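Uncharacterized protein (Mycobacterium tuberculosis, PDB 4Q6U) is of unknown function but, as a protein with three GAF- or PAS-like sensor domains, probably takes part in sensing signals or small ligands. Local coordinates at residues K249-L254 / H298-P303; Q159-A164 / R243-L248; R52-E57 / I76-V81; L14-L19 / V36-F41. All blocks are in the same frame, centred on the assembly; numbering follows the deposited sequence.

Contact 1: K249-L254 / H298-P303; sequences KTWTLL and HVLRLP
Trp251 reaches with the six-membered end of its indole to Leu300 and with the pyrrole side to Leu302. The closest approach is from Trp251 CH2 to Leu300 CD1, 4.1 Å, and CZ2 lies almost as near to the same methyl. At the other end of the ring system Trp251 NE1 stands 4.2 Å from Leu302 CD2, a plain van der Waals distance. Both methyls meet the indole obliquely, and Leu302 crosses the tryptophan side chain at about a right angle. The ring is swung out by a chi1 of -156°, which sets CG trans to the backbone N and carries the indole away from the turn. Trp251 belongs to the loop of the hairpin 242-246/253-256 in a five-stranded antiparallel sheet of strand order 2-1-5-4-3, the PAS fold of the C-terminal domain. Strands 253-256 and 296-303 are the outermost of this sheet, so the indole extends from the hairpin at one border to the strand at the other. Three strands lie between these borders in the sheet, and Val314 on one of them, strand 309-320, touches both Trp251 and Leu300. Leu300 and Leu302, two residues apart on one strand and pointing to the same side, are buried and form the closed part of the contact. The loop is looser: Lys249 and Thr250 are exposed, Trp251 partly so, and the lysine is not modelled beyond CB. Thr250 OG1 hydrogen-bonds across the turn to OG1 of the buried Thr252, at 2.8 Å.

Contact 2: Q159-A164 / R243-L248; sequences QVLAMA and RALVDL
Leu161 and Leu245 meet methyl to methyl, with Leu161 CD1 only 3.5 Å from Leu245 CD1, while their side chains cross at about a right angle. This is an interdomain packing contact: helix 157-165 of the PAS-like middle domain lies against the hairpin 242-246/253-256 of the PAS-like C-terminal domain. In both leucines CD1 continues the chain in an extended line from CA, with chi2 165° in Leu161 and 171° in Leu245, which sends each CD1 toward the other segment. Around this pair Leu254, on the partner strand of Leu245, packs against Leu161 and Ala164, and Leu228 of the second subunit also touches Leu161, which brings the dimer partner up to the interdomain seam. One turn further along the helix the contact becomes polar. Asp247, two residues after Leu245, turns its carboxylate toward the carbonyl of Ala164, but the two acceptors, Asp247 OD2 and Ala164 O, stay 4.0 Å apart with no direct bond. A water is placed between them; its link to OD2 is weak, and its 2.4 Å approach to Ala164 O is too short to be trusted in detail. What fixes the carboxylate is local: the other oxygen, Asp247 OD1, accepts a hydrogen bond from the backbone N of Lys249, two residues on in the turn.

Contact 3: R52-E57 / I76-V81; sequences RTAIAE and IRTEPV
Ala54 meets Ile76 and Thr78 without any ring, side-chain amide or carboxylate; the flat group involved is the peptide that joins Ala54 to Ile55. Over one face of this peptide sits the Thr78 methyl, almost squarely above the carbonyl carbon, with Thr78 CG2 4.1 Å from Ala54 O and 4.4 Å from Ile55 N. The same methyl lies 3.9 Å from Ala54 CB. Beside it, Ala54 CB also takes the branch methyl of Ile76, CG2, at 3.6 Å, the closest approach between the segments. Ala54 therefore sits where the helix comes down on two residues of one strand that point toward it. The axes of the short segments approach to 8.7 Å, consistent with the small side chain of Ala54. Ile76 presents this methyl because CG2 is extended away from its backbone N, and it also packs on Ala50 and Val51 of the same helix. In Thr78 it is the hydroxyl that stands between backbone N and carbonyl carbon (chi1 52°), and the methyl is thereby turned to the helix. The hydroxyl is not left without a partner: Thr78 OG1 hydrogen-bonds to Thr58 OG1, and Thr58 also bonds to the carbonyl oxygen of Ala54, one turn earlier in the helix. Helix 48-61 thus covers the antiparallel sheet of the GAF-like N-terminal domain, segments 52-57 and 76-81 running at 30° to each other, while Ile55 and Ile76 both reach Val93 on the neighbouring strand 88-97 and Thr78 touches Leu65 on strand 65-69.

Contact 4: L14-L19 / V36-F41; sequences LLVETL and VPITTF
In the GAF-like N-terminal domain, the short helix 38-41 that follows strand 31-37 packs over the antiparallel sheet, on Leu14 and Val16 of its first strand. Strands 14-17 and 31-37 are not neighbours: strand 24-28 runs between them, and its Val25 touches both Ile38 and Phe41. Val16 CG2 meets Ile38 CD1 at 4.0 Å, with the side chains crossing at about a right angle. One helical turn on, Phe41 CE2 lies 4.0 Å from Leu14 CD2 and scarcely further from CD1, so a single ring carbon is held in the fork of the leucine; the approach to the ring is oblique. A chi1 of -167° points the benzyl group of Phe41 away from its own backbone N and into this fork. The helix start is bound twice at Pro37 O, which accepts from Thr40 N and from Phe41 N. Where the first strand ends, Glu17 pairs through OE2 with Arg194 of the middle domain and with its other oxygen closes the turn that follows: Leu19 N donates to Glu17 OE1 over 2.8 Å, nearly straight at 166°, arriving from above the carboxylate plane.

From the N terminus, contact 4 closes first, returning the chain after strands 24-28 and 31-37 to the opening strand 14-17. Contact 3 follows and joins helix 48-61 to strand 74-82 on the same sheet; the two lie side by side, with Ile55 touching Val16 and Thr18 and with Arg52 packed on Thr39. Contact 2 closes a much longer loop, from the middle domain into the C-terminal one. Contact 1 then begins directly after it and spans the sheet of that last domain, sharing the hairpin with contact 2. All four run in series, none enclosing or crossing another; contacts 2 and 4, centres about 29 Å apart, lie on opposite sides of the chain's centre.

Contact 1: K249-L254 / H298-P303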
loop_
_atom_site.group_PDB
_atom_site.type_symbol
_atom_site.label_atom_id
_atom_site.label_comp_id
_atom_site.label_asym_id
_atom_site.label_seq_id
_atom_site.Cartn_x
_atom_site.Cartn_y
_atom_site.Cartn_z
ATOM N N LYS B 249 -9.524 -23.490 -4.218
ATOM C CA LYS B 249 -10.519 -24.491 -4.583
ATOM C C LYS B 249 -10.188 -25.207 -5.895
ATOM O O LYS B 249 -10.363 -26.416 -6.013
ATOM C CB LYS B 249 -11.902 -23.838 -4.686
ATOM N N THR B 250 -9.693 -24.457 -6.875
ATOM C CA THR B 250 -9.562 -24.980 -8.231
ATOM C C THR B 250 -8.117 -25.142 -8.710
ATOM O O THR B 250 -7.879 -25.731 -9.764
ATOM C CB THR B 250 -10.300 -24.068 -9.224
ATOM O OG1 THR B 250 -9.785 -22.736 -9.118
ATOM C CG2 THR B 250 -11.792 -24.045 -8.918
ATOM N N TRP B 251 -7.173 -24.621 -7.925
ATOM C CA TRP B 251 -5.758 -24.508 -8.303
ATOM C C TRP B 251 -5.555 -23.616 -9.539
ATOM O O TRP B 251 -4.561 -23.733 -10.254
ATOM C CB TRP B 251 -5.124 -25.886 -8.544
ATOM C CG TRP B 251 -3.634 -25.848 -8.358
ATOM C CD1 TRP B 251 -2.679 -25.859 -9.336
ATOM C CD2 TRP B 251 -2.929 -25.747 -7.111
ATOM N NE1 TRP B 251 -1.424 -25.782 -8.774
ATOM C CE2 TRP B 251 -1.550 -25.715 -7.410
ATOM C CE3 TRP B 251 -3.331 -25.685 -5.771
ATOM C CZ2 TRP B 251 -0.570 -25.627 -6.417
ATOM C CZ3 TRP B 251 -2.355 -25.599 -4.784
ATOM C CH2 TRP B 251 -0.992 -25.569 -5.114
ATOM N N THR B 252 -6.502 -22.722 -9.785
ATOM C CA THR B 252 -6.355 -21.761 -10.865
ATOM C C THR B 252 -5.217 -20.798 -10.532
ATOM O O THR B 252 -5.145 -20.271 -9.419
ATOM C CB THR B 252 -7.654 -20.974 -11.099
ATOM O OG1 THR B 252 -8.691 -21.872 -11.508
ATOM C CG2 THR B 252 -7.450 -19.907 -12.173
ATOM N N LEU B 253 -4.309 -20.592 -11.479
ATOM C CA LEU B 253 -3.194 -19.673 -11.266
ATOM C C LEU B 253 -3.654 -18.226 -11.461
ATOM O O LEU B 253 -4.255 -17.892 -12.493
ATOM C CB LEU B 253 -2.051 -20.016 -12.216
ATOM C CG LEU B 253 -0.772 -19.192 -12.131
ATOM C CD1 LEU B 253 -0.082 -19.376 -10.785
ATOM C CD2 LEU B 253 0.149 -19.591 -13.272
ATOM N N LEU B 254 -3.382 -17.373 -10.474
ATOM C CA LEU B 254 -3.865 -15.986 -10.514
ATOM C C LEU B 254 -2.780 -14.973 -10.861
ATOM O O LEU B 254 -2.984 -14.100 -11.711
ATOM C CB LEU B 254 -4.482 -15.596 -9.172
ATOM C CG LEU B 254 -5.580 -16.492 -8.606
ATOM C CD1 LEU B 254 -5.934 -16.032 -7.205
ATOM C CD2 LEU B 254 -6.821 -16.508 -9.508
ATOM N N HIS B 298 3.867 -29.952 0.501
ATOM C CA HIS B 298 3.710 -31.257 -0.141
ATOM C C HIS B 298 4.322 -31.255 -1.540
ATOM O O HIS B 298 4.534 -30.196 -2.132
ATOM C CB HIS B 298 2.231 -31.645 -0.215
ATOM N N VAL B 299 4.618 -32.442 -2.063
ATOM C CA VAL B 299 5.112 -32.560 -3.431
ATOM C C VAL B 299 3.968 -32.940 -4.365
ATOM O O VAL B 299 3.340 -33.977 -4.185
ATOM C CB VAL B 299 6.238 -33.611 -3.544
ATOM C CG1 VAL B 299 6.491 -33.973 -5.007
ATOM C CG2 VAL B 299 7.507 -33.104 -2.887
ATOM N N LEU B 300 3.695 -32.104 -5.363
ATOM C CA LEU B 300 2.583 -32.360 -6.268
ATOM C C LEU B 300 3.079 -32.608 -7.686
ATOM O O LEU B 300 4.047 -31.999 -8.131
ATOM C CB LEU B 300 1.596 -31.186 -6.262
ATOM C CG LEU B 300 1.040 -30.738 -4.905
ATOM C CD1 LEU B 300 0.164 -29.515 -5.087
ATOM C CD2 LEU B 300 0.255 -31.862 -4.245
ATOM N N ARG B 301 2.411 -33.501 -8.403
ATOM C CA ARG B 301 2.757 -33.706 -9.797
ATOM C C ARG B 301 1.942 -32.742 -10.656
ATOM O O ARG B 301 0.714 -32.789 -10.669
ATOM C CB ARG B 301 2.533 -35.162 -10.201
ATOM C CG ARG B 301 3.595 -36.102 -9.632
ATOM C CD ARG B 301 3.158 -37.563 -9.713
ATOM N NE ARG B 301 2.100 -37.846 -8.750
ATOM C CZ ARG B 301 1.523 -39.032 -8.597
ATOM N NH1 ARG B 301 1.894 -40.064 -9.347
ATOM N NH2 ARG B 301 0.568 -39.187 -7.691
ATOM N N LEU B 302 2.649 -31.846 -11.336
ATOM C CA LEU B 302 2.032 -30.843 -12.203
ATOM C C LEU B 302 2.340 -31.171 -13.667
ATOM O O LEU B 302 3.317 -31.854 -13.945
ATOM C CB LEU B 302 2.541 -29.451 -11.833
ATOM C CG LEU B 302 2.271 -29.071 -10.373
ATOM C CD1 LEU B 302 2.896 -27.734 -10.033
ATOM C CD2 LEU B 302 0.772 -29.041 -10.136
ATOM N N PRO B 303 1.507 -30.685 -14.606
ATOM C CA PRO B 303 1.687 -31.003 -16.031
ATOM C C PRO B 303 3.044 -30.586 -16.594
ATOM O O PRO B 303 3.446 -29.447 -16.428
ATOM C CB PRO B 303 0.573 -30.200 -16.720
ATOM C CG PRO B 303 -0.414 -29.905 -15.663
ATOM C CD PRO B 303 0.368 -29.776 -14.384
#

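Contact 2: Q159-A164 / R243-L248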
loop_
_atom_site.group_PDB
_atom_site.type_symbol
_atom_site.label_atom_id
_atom_site.label_comp_id
_atom_site.label_asym_id
_atom_site.label_seq_id
_atom_site.Cartn_x
_atom_site.Cartn_y
_atom_site.Cartn_z
ATOM N N GLN B 159 -8.696 -6.342 -5.260
ATOM C CA GLN B 159 -10.081 -6.500 -5.691
ATOM C C GLN B 159 -10.180 -7.330 -6.956
ATOM O O GLN B 159 -11.170 -8.027 -7.163
ATOM C CB GLN B 159 -10.740 -5.139 -5.915
ATOM C CG GLN B 159 -11.480 -4.625 -4.701
ATOM C CD GLN B 159 -10.581 -4.532 -3.494
ATOM O OE1 GLN B 159 -9.549 -3.861 -3.529
ATOM N NE2 GLN B 159 -10.954 -5.220 -2.419
ATOM N N VAL B 160 -9.162 -7.262 -7.806
ATOM C CA VAL B 160 -9.155 -8.097 -9.009
ATOM C C VAL B 160 -9.045 -9.559 -8.607
ATOM O O VAL B 160 -9.794 -10.411 -9.081
ATOM C CB VAL B 160 -7.997 -7.741 -9.964
ATOM C CG1 VAL B 160 -7.899 -8.772 -11.102
ATOM C CG2 VAL B 160 -8.167 -6.339 -10.520
ATOM N N LEU B 161 -8.098 -9.848 -7.722
ATOM C CA LEU B 161 -7.900 -11.209 -7.263
ATOM C C LEU B 161 -9.127 -11.694 -6.502
ATOM O O LEU B 161 -9.538 -12.839 -6.638
ATOM C CB LEU B 161 -6.644 -11.291 -6.388
ATOM C CG LEU B 161 -5.338 -10.882 -7.065
ATOM C CD1 LEU B 161 -4.205 -10.638 -6.025
ATOM C CD2 LEU B 161 -4.901 -11.925 -8.085
ATOM N N ALA B 162 -9.709 -10.810 -5.698
ATOM C CA ALA B 162 -10.916 -11.137 -4.949
ATOM C C ALA B 162 -12.042 -11.485 -5.909
ATOM O O ALA B 162 -12.732 -12.485 -5.727
ATOM C CB ALA B 162 -11.334 -9.972 -4.045
HETATM N N MSE B 163 -12.209 -10.643 -6.927
HETATM C CA MSE B 163 -13.186 -10.865 -7.998
HETATM C C MSE B 163 -13.047 -12.286 -8.547
HETATM O O MSE B 163 -14.040 -12.961 -8.798
HETATM C CB MSE B 163 -12.998 -9.809 -9.107
HETATM C CG MSE B 163 -13.970 -9.878 -10.300
HETATM SE SE MSE B 163 -13.804 -8.421 -11.642
HETATM C CE MSE B 163 -14.474 -6.910 -10.575
ATOM N N ALA B 164 -11.810 -12.760 -8.672
ATOM C CA ALA B 164 -11.540 -14.036 -9.329
ATOM C C ALA B 164 -11.755 -15.302 -8.479
ATOM O O ALA B 164 -12.136 -16.338 -9.023
ATOM C CB ALA B 164 -10.125 -14.027 -9.874
ATOM N N ARG B 243 7.141 -17.857 -6.447
ATOM C CA ARG B 243 5.896 -17.617 -5.716
ATOM C C ARG B 243 4.752 -17.159 -6.609
ATOM O O ARG B 243 4.965 -16.439 -7.581
ATOM C CB ARG B 243 6.134 -16.593 -4.616
ATOM C CG ARG B 243 7.082 -17.116 -3.515
ATOM C CD ARG B 243 7.455 -15.945 -2.561
ATOM N NE ARG B 243 8.156 -14.885 -3.269
ATOM C CZ ARG B 243 8.485 -13.719 -2.724
ATOM N NH1 ARG B 243 8.179 -13.473 -1.458
ATOM N NH2 ARG B 243 9.124 -12.811 -3.446
ATOM N N ALA B 244 3.538 -17.577 -6.256
ATOM C CA ALA B 244 2.354 -17.275 -7.050
ATOM C C ALA B 244 1.132 -17.223 -6.157
ATOM O O ALA B 244 1.125 -17.808 -5.080
ATOM C CB ALA B 244 2.156 -18.319 -8.141
ATOM N N LEU B 245 0.098 -16.522 -6.609
ATOM C CA LEU B 245 -1.192 -16.607 -5.953
ATOM C C LEU B 245 -2.062 -17.558 -6.750
ATOM O O LEU B 245 -2.037 -17.537 -7.980
ATOM C CB LEU B 245 -1.849 -15.241 -5.840
ATOM C CG LEU B 245 -1.059 -14.244 -4.987
ATOM C CD1 LEU B 245 -1.662 -12.866 -5.118
ATOM C CD2 LEU B 245 -1.081 -14.707 -3.537
ATOM N N VAL B 246 -2.812 -18.403 -6.050
ATOM C CA VAL B 246 -3.672 -19.376 -6.712
ATOM C C VAL B 246 -5.063 -19.419 -6.084
ATOM O O VAL B 246 -5.243 -19.034 -4.925
ATOM C CB VAL B 246 -3.063 -20.797 -6.668
ATOM C CG1 VAL B 246 -1.604 -20.768 -7.099
ATOM C CG2 VAL B 246 -3.210 -21.408 -5.278
ATOM N N ASP B 247 -6.052 -19.866 -6.860
ATOM C CA ASP B 247 -7.363 -20.164 -6.303
ATOM C C ASP B 247 -7.257 -21.500 -5.584
ATOM O O ASP B 247 -6.944 -22.523 -6.191
ATOM C CB ASP B 247 -8.452 -20.196 -7.387
ATOM C CG ASP B 247 -9.867 -20.319 -6.809
ATOM O OD1 ASP B 247 -10.055 -21.037 -5.810
ATOM O OD2 ASP B 247 -10.804 -19.700 -7.359
ATOM N N LEU B 248 -7.508 -21.474 -4.282
ATOM C CA LEU B 248 -7.376 -22.654 -3.439
ATOM C C LEU B 248 -8.283 -23.815 -3.866
ATOM O O LEU B 248 -7.857 -24.973 -3.894
ATOM C CB LEU B 248 -7.656 -22.266 -1.987
ATOM C CG LEU B 248 -6.527 -21.430 -1.376
ATOM C CD1 LEU B 248 -6.889 -20.906 0.010
ATOM C CD2 LEU B 248 -5.250 -22.264 -1.324
HETATM O O HOH W 1 -10.489 -17.802 -10.076
#

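Contact 3: R52-E57 / I76-V81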
loop_
_atom_site.group_PDB
_atom_site.type_symbol
_atom_site.label_atom_id
_atom_site.label_comp_id
_atom_site.label_asym_id
_atom_site.label_seq_id
_atom_site.Cartn_x
_atom_site.Cartn_y
_atom_site.Cartn_z
ATOM N N ARG B 52 -27.927 9.469 -26.086
ATOM C CA ARG B 52 -28.500 8.236 -25.562
ATOM C C ARG B 52 -29.052 7.381 -26.698
ATOM O O ARG B 52 -28.929 6.158 -26.687
ATOM C CB ARG B 52 -29.602 8.533 -24.542
ATOM C CG ARG B 52 -29.121 9.237 -23.284
ATOM C CD ARG B 52 -30.252 9.428 -22.277
ATOM N NE ARG B 52 -30.569 8.196 -21.556
ATOM C CZ ARG B 52 -31.528 8.092 -20.641
ATOM N NH1 ARG B 52 -32.272 9.147 -20.337
ATOM N NH2 ARG B 52 -31.749 6.934 -20.032
ATOM N N THR B 53 -29.640 8.039 -27.691
ATOM C CA THR B 53 -30.254 7.348 -28.820
ATOM C C THR B 53 -29.198 6.716 -29.727
ATOM O O THR B 53 -29.361 5.586 -30.188
ATOM C CB THR B 53 -31.145 8.312 -29.635
ATOM O OG1 THR B 53 -32.210 8.788 -28.800
ATOM C CG2 THR B 53 -31.736 7.613 -30.848
ATOM N N ALA B 54 -28.112 7.446 -29.963
ATOM C CA ALA B 54 -27.009 6.952 -30.780
ATOM C C ALA B 54 -26.397 5.687 -30.187
ATOM O O ALA B 54 -26.127 4.721 -30.899
ATOM C CB ALA B 54 -25.940 8.022 -30.934
ATOM N N ILE B 55 -26.169 5.708 -28.880
ATOM C CA ILE B 55 -25.579 4.563 -28.191
ATOM C C ILE B 55 -26.549 3.380 -28.225
ATOM O O ILE B 55 -26.156 2.249 -28.515
ATOM C CB ILE B 55 -25.213 4.910 -26.728
ATOM C CG1 ILE B 55 -24.134 5.996 -26.688
ATOM C CG2 ILE B 55 -24.732 3.670 -25.967
ATOM C CD1 ILE B 55 -23.865 6.537 -25.299
ATOM N N ALA B 56 -27.820 3.660 -27.948
ATOM C CA ALA B 56 -28.847 2.627 -27.894
ATOM C C ALA B 56 -28.965 1.889 -29.224
ATOM O O ALA B 56 -29.109 0.663 -29.249
ATOM C CB ALA B 56 -30.189 3.236 -27.502
ATOM N N GLU B 57 -28.903 2.642 -30.322
ATOM C CA GLU B 57 -28.961 2.065 -31.665
ATOM C C GLU B 57 -27.707 1.239 -31.981
ATOM O O GLU B 57 -27.788 0.188 -32.621
ATOM C CB GLU B 57 -29.146 3.168 -32.711
ATOM N N ILE B 76 -23.282 12.818 -34.406
ATOM C CA ILE B 76 -22.842 11.910 -33.360
ATOM C C ILE B 76 -22.256 10.674 -34.021
ATOM O O ILE B 76 -22.873 10.083 -34.904
ATOM C CB ILE B 76 -23.998 11.509 -32.419
ATOM C CG1 ILE B 76 -24.736 12.755 -31.914
ATOM C CG2 ILE B 76 -23.490 10.657 -31.267
ATOM C CD1 ILE B 76 -25.868 12.459 -30.953
ATOM N N ARG B 77 -21.055 10.288 -33.612
ATOM C CA ARG B 77 -20.445 9.109 -34.209
ATOM C C ARG B 77 -20.178 8.075 -33.139
ATOM O O ARG B 77 -19.668 8.392 -32.068
ATOM C CB ARG B 77 -19.168 9.480 -34.954
ATOM C CG ARG B 77 -19.386 10.592 -35.969
ATOM C CD ARG B 77 -18.170 10.788 -36.837
ATOM N NE ARG B 77 -17.698 9.521 -37.382
ATOM C CZ ARG B 77 -17.070 9.400 -38.546
ATOM N NH1 ARG B 77 -16.849 10.478 -39.292
ATOM N NH2 ARG B 77 -16.674 8.204 -38.967
ATOM N N THR B 78 -20.567 6.839 -33.423
ATOM C CA THR B 78 -20.389 5.766 -32.467
ATOM C C THR B 78 -19.619 4.591 -33.070
ATOM O O THR B 78 -19.783 4.245 -34.239
ATOM C CB THR B 78 -21.742 5.261 -31.929
ATOM O OG1 THR B 78 -22.614 4.947 -33.021
ATOM C CG2 THR B 78 -22.400 6.311 -31.048
ATOM N N GLU B 79 -18.775 3.996 -32.233
ATOM C CA GLU B 79 -17.959 2.847 -32.586
ATOM C C GLU B 79 -18.197 1.764 -31.553
ATOM O O GLU B 79 -17.902 1.964 -30.372
ATOM C CB GLU B 79 -16.473 3.218 -32.621
ATOM C CG GLU B 79 -16.102 4.204 -33.704
ATOM C CD GLU B 79 -16.310 3.642 -35.088
ATOM O OE1 GLU B 79 -16.102 2.430 -35.274
ATOM O OE2 GLU B 79 -16.696 4.411 -35.985
ATOM N N PRO B 80 -18.750 0.622 -31.981
ATOM C CA PRO B 80 -18.957 -0.496 -31.062
ATOM C C PRO B 80 -17.628 -1.075 -30.586
ATOM O O PRO B 80 -16.651 -1.062 -31.336
ATOM C CB PRO B 80 -19.723 -1.514 -31.924
ATOM C CG PRO B 80 -19.281 -1.221 -33.299
ATOM C CD PRO B 80 -19.199 0.285 -33.346
ATOM N N VAL B 81 -17.590 -1.552 -29.348
ATOM C CA VAL B 81 -16.459 -2.328 -28.880
ATOM C C VAL B 81 -16.959 -3.744 -28.646
ATOM O O VAL B 81 -17.655 -4.016 -27.663
ATOM C CB VAL B 81 -15.847 -1.769 -27.592
ATOM C CG1 VAL B 81 -14.520 -2.460 -27.307
ATOM C CG2 VAL B 81 -15.637 -0.266 -27.714
#

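Contact 4: L14-L19 / V36-F41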
loop_
_atom_site.group_PDB
_atom_site.type_symbol
_atom_site.label_atom_id
_atom_site.label_comp_id
_atom_site.label_asym_id
_atom_site.label_seq_id
_atom_site.Cartn_x
_atom_site.Cartn_y
_atom_site.Cartn_z
ATOM N N LEU B 14 -15.642 9.743 -26.182
ATOM C CA LEU B 14 -16.069 9.198 -24.898
ATOM C C LEU B 14 -16.148 7.674 -24.959
ATOM O O LEU B 14 -16.852 7.134 -25.810
ATOM C CB LEU B 14 -17.436 9.760 -24.503
ATOM C CG LEU B 14 -17.509 11.257 -24.245
ATOM C CD1 LEU B 14 -18.907 11.622 -23.794
ATOM C CD2 LEU B 14 -16.467 11.632 -23.194
ATOM N N LEU B 15 -15.453 6.977 -24.061
ATOM C CA LEU B 15 -15.622 5.532 -23.979
ATOM C C LEU B 15 -16.706 5.200 -22.958
ATOM O O LEU B 15 -16.603 5.536 -21.780
ATOM C CB LEU B 15 -14.316 4.834 -23.623
ATOM C CG LEU B 15 -14.359 3.299 -23.584
ATOM C CD1 LEU B 15 -14.576 2.715 -24.970
ATOM C CD2 LEU B 15 -13.079 2.742 -22.981
ATOM N N VAL B 16 -17.754 4.543 -23.433
ATOM C CA VAL B 16 -18.904 4.211 -22.609
ATOM C C VAL B 16 -19.026 2.703 -22.406
ATOM O O VAL B 16 -19.114 1.958 -23.365
ATOM C CB VAL B 16 -20.202 4.747 -23.243
ATOM C CG1 VAL B 16 -21.419 4.144 -22.568
ATOM C CG2 VAL B 16 -20.229 6.268 -23.174
ATOM N N GLU B 17 -19.020 2.270 -21.150
ATOM C CA GLU B 17 -19.252 0.871 -20.810
ATOM C C GLU B 17 -20.760 0.639 -20.810
ATOM O O GLU B 17 -21.513 1.397 -20.191
ATOM C CB GLU B 17 -18.623 0.531 -19.452
ATOM C CG GLU B 17 -18.345 -0.957 -19.212
ATOM C CD GLU B 17 -19.473 -1.645 -18.473
ATOM O OE1 GLU B 17 -20.618 -1.139 -18.512
ATOM O OE2 GLU B 17 -19.217 -2.687 -17.844
ATOM N N THR B 18 -21.198 -0.396 -21.519
ATOM C CA THR B 18 -22.623 -0.618 -21.743
ATOM C C THR B 18 -23.111 -1.975 -21.236
ATOM O O THR B 18 -24.025 -2.562 -21.811
ATOM C CB THR B 18 -22.973 -0.511 -23.246
ATOM O OG1 THR B 18 -22.142 -1.399 -24.006
ATOM C CG2 THR B 18 -22.773 0.912 -23.743
ATOM N N LEU B 19 -22.508 -2.472 -20.161
ATOM C CA LEU B 19 -22.919 -3.766 -19.623
ATOM C C LEU B 19 -23.834 -3.612 -18.407
ATOM O O LEU B 19 -24.393 -4.592 -17.917
ATOM C CB LEU B 19 -21.692 -4.612 -19.268
ATOM C CG LEU B 19 -20.947 -5.182 -20.479
ATOM C CD1 LEU B 19 -19.620 -5.786 -20.080
ATOM C CD2 LEU B 19 -21.807 -6.215 -21.200
ATOM N N VAL B 36 -19.346 6.731 -14.680
ATOM C CA VAL B 36 -20.357 7.765 -14.489
ATOM C C VAL B 36 -21.500 7.629 -15.487
ATOM O O VAL B 36 -21.293 7.781 -16.692
ATOM C CB VAL B 36 -19.759 9.171 -14.627
ATOM C CG1 VAL B 36 -20.836 10.221 -14.382
ATOM C CG2 VAL B 36 -18.582 9.348 -13.671
ATOM N N PRO B 37 -22.715 7.350 -14.981
ATOM C CA PRO B 37 -23.898 7.208 -15.838
ATOM C C PRO B 37 -24.025 8.386 -16.791
ATOM O O PRO B 37 -23.884 9.542 -16.380
ATOM C CB PRO B 37 -25.054 7.164 -14.836
ATOM C CG PRO B 37 -24.444 6.586 -13.608
ATOM C CD PRO B 37 -23.046 7.155 -13.558
ATOM N N ILE B 38 -24.266 8.076 -18.059
ATOM C CA ILE B 38 -24.237 9.069 -19.118
ATOM C C ILE B 38 -25.164 10.250 -18.811
ATOM O O ILE B 38 -24.901 11.374 -19.241
ATOM C CB ILE B 38 -24.611 8.422 -20.480
ATOM C CG1 ILE B 38 -24.147 9.291 -21.650
ATOM C CG2 ILE B 38 -26.097 8.090 -20.551
ATOM C CD1 ILE B 38 -22.667 9.186 -21.907
ATOM N N THR B 39 -26.219 10.009 -18.032
ATOM C CA THR B 39 -27.168 11.073 -17.684
ATOM C C THR B 39 -26.608 11.991 -16.605
ATOM O O THR B 39 -27.067 13.120 -16.438
ATOM C CB THR B 39 -28.518 10.514 -17.190
ATOM O OG1 THR B 39 -28.304 9.680 -16.044
ATOM C CG2 THR B 39 -29.209 9.715 -18.287
ATOM N N THR B 40 -25.631 11.488 -15.861
ATOM C CA THR B 40 -24.937 12.282 -14.860
ATOM C C THR B 40 -23.774 13.016 -15.516
ATOM O O THR B 40 -23.575 14.214 -15.304
ATOM C CB THR B 40 -24.424 11.404 -13.697
ATOM O OG1 THR B 40 -25.532 10.969 -12.899
ATOM C CG2 THR B 40 -23.453 12.181 -12.818
ATOM N N PHE B 41 -23.017 12.286 -16.329
ATOM C CA PHE B 41 -21.866 12.847 -17.024
ATOM C C PHE B 41 -22.309 13.946 -17.985
ATOM O O PHE B 41 -21.594 14.924 -18.196
ATOM C CB PHE B 41 -21.101 11.743 -17.777
ATOM C CG PHE B 41 -19.740 12.168 -18.262
ATOM C CD1 PHE B 41 -18.632 12.071 -17.432
ATOM C CD2 PHE B 41 -19.569 12.669 -19.542
ATOM C CE1 PHE B 41 -17.379 12.470 -17.871
ATOM C CE2 PHE B 41 -18.319 13.068 -19.989
ATOM C CZ PHE B 41 -17.222 12.967 -19.151
#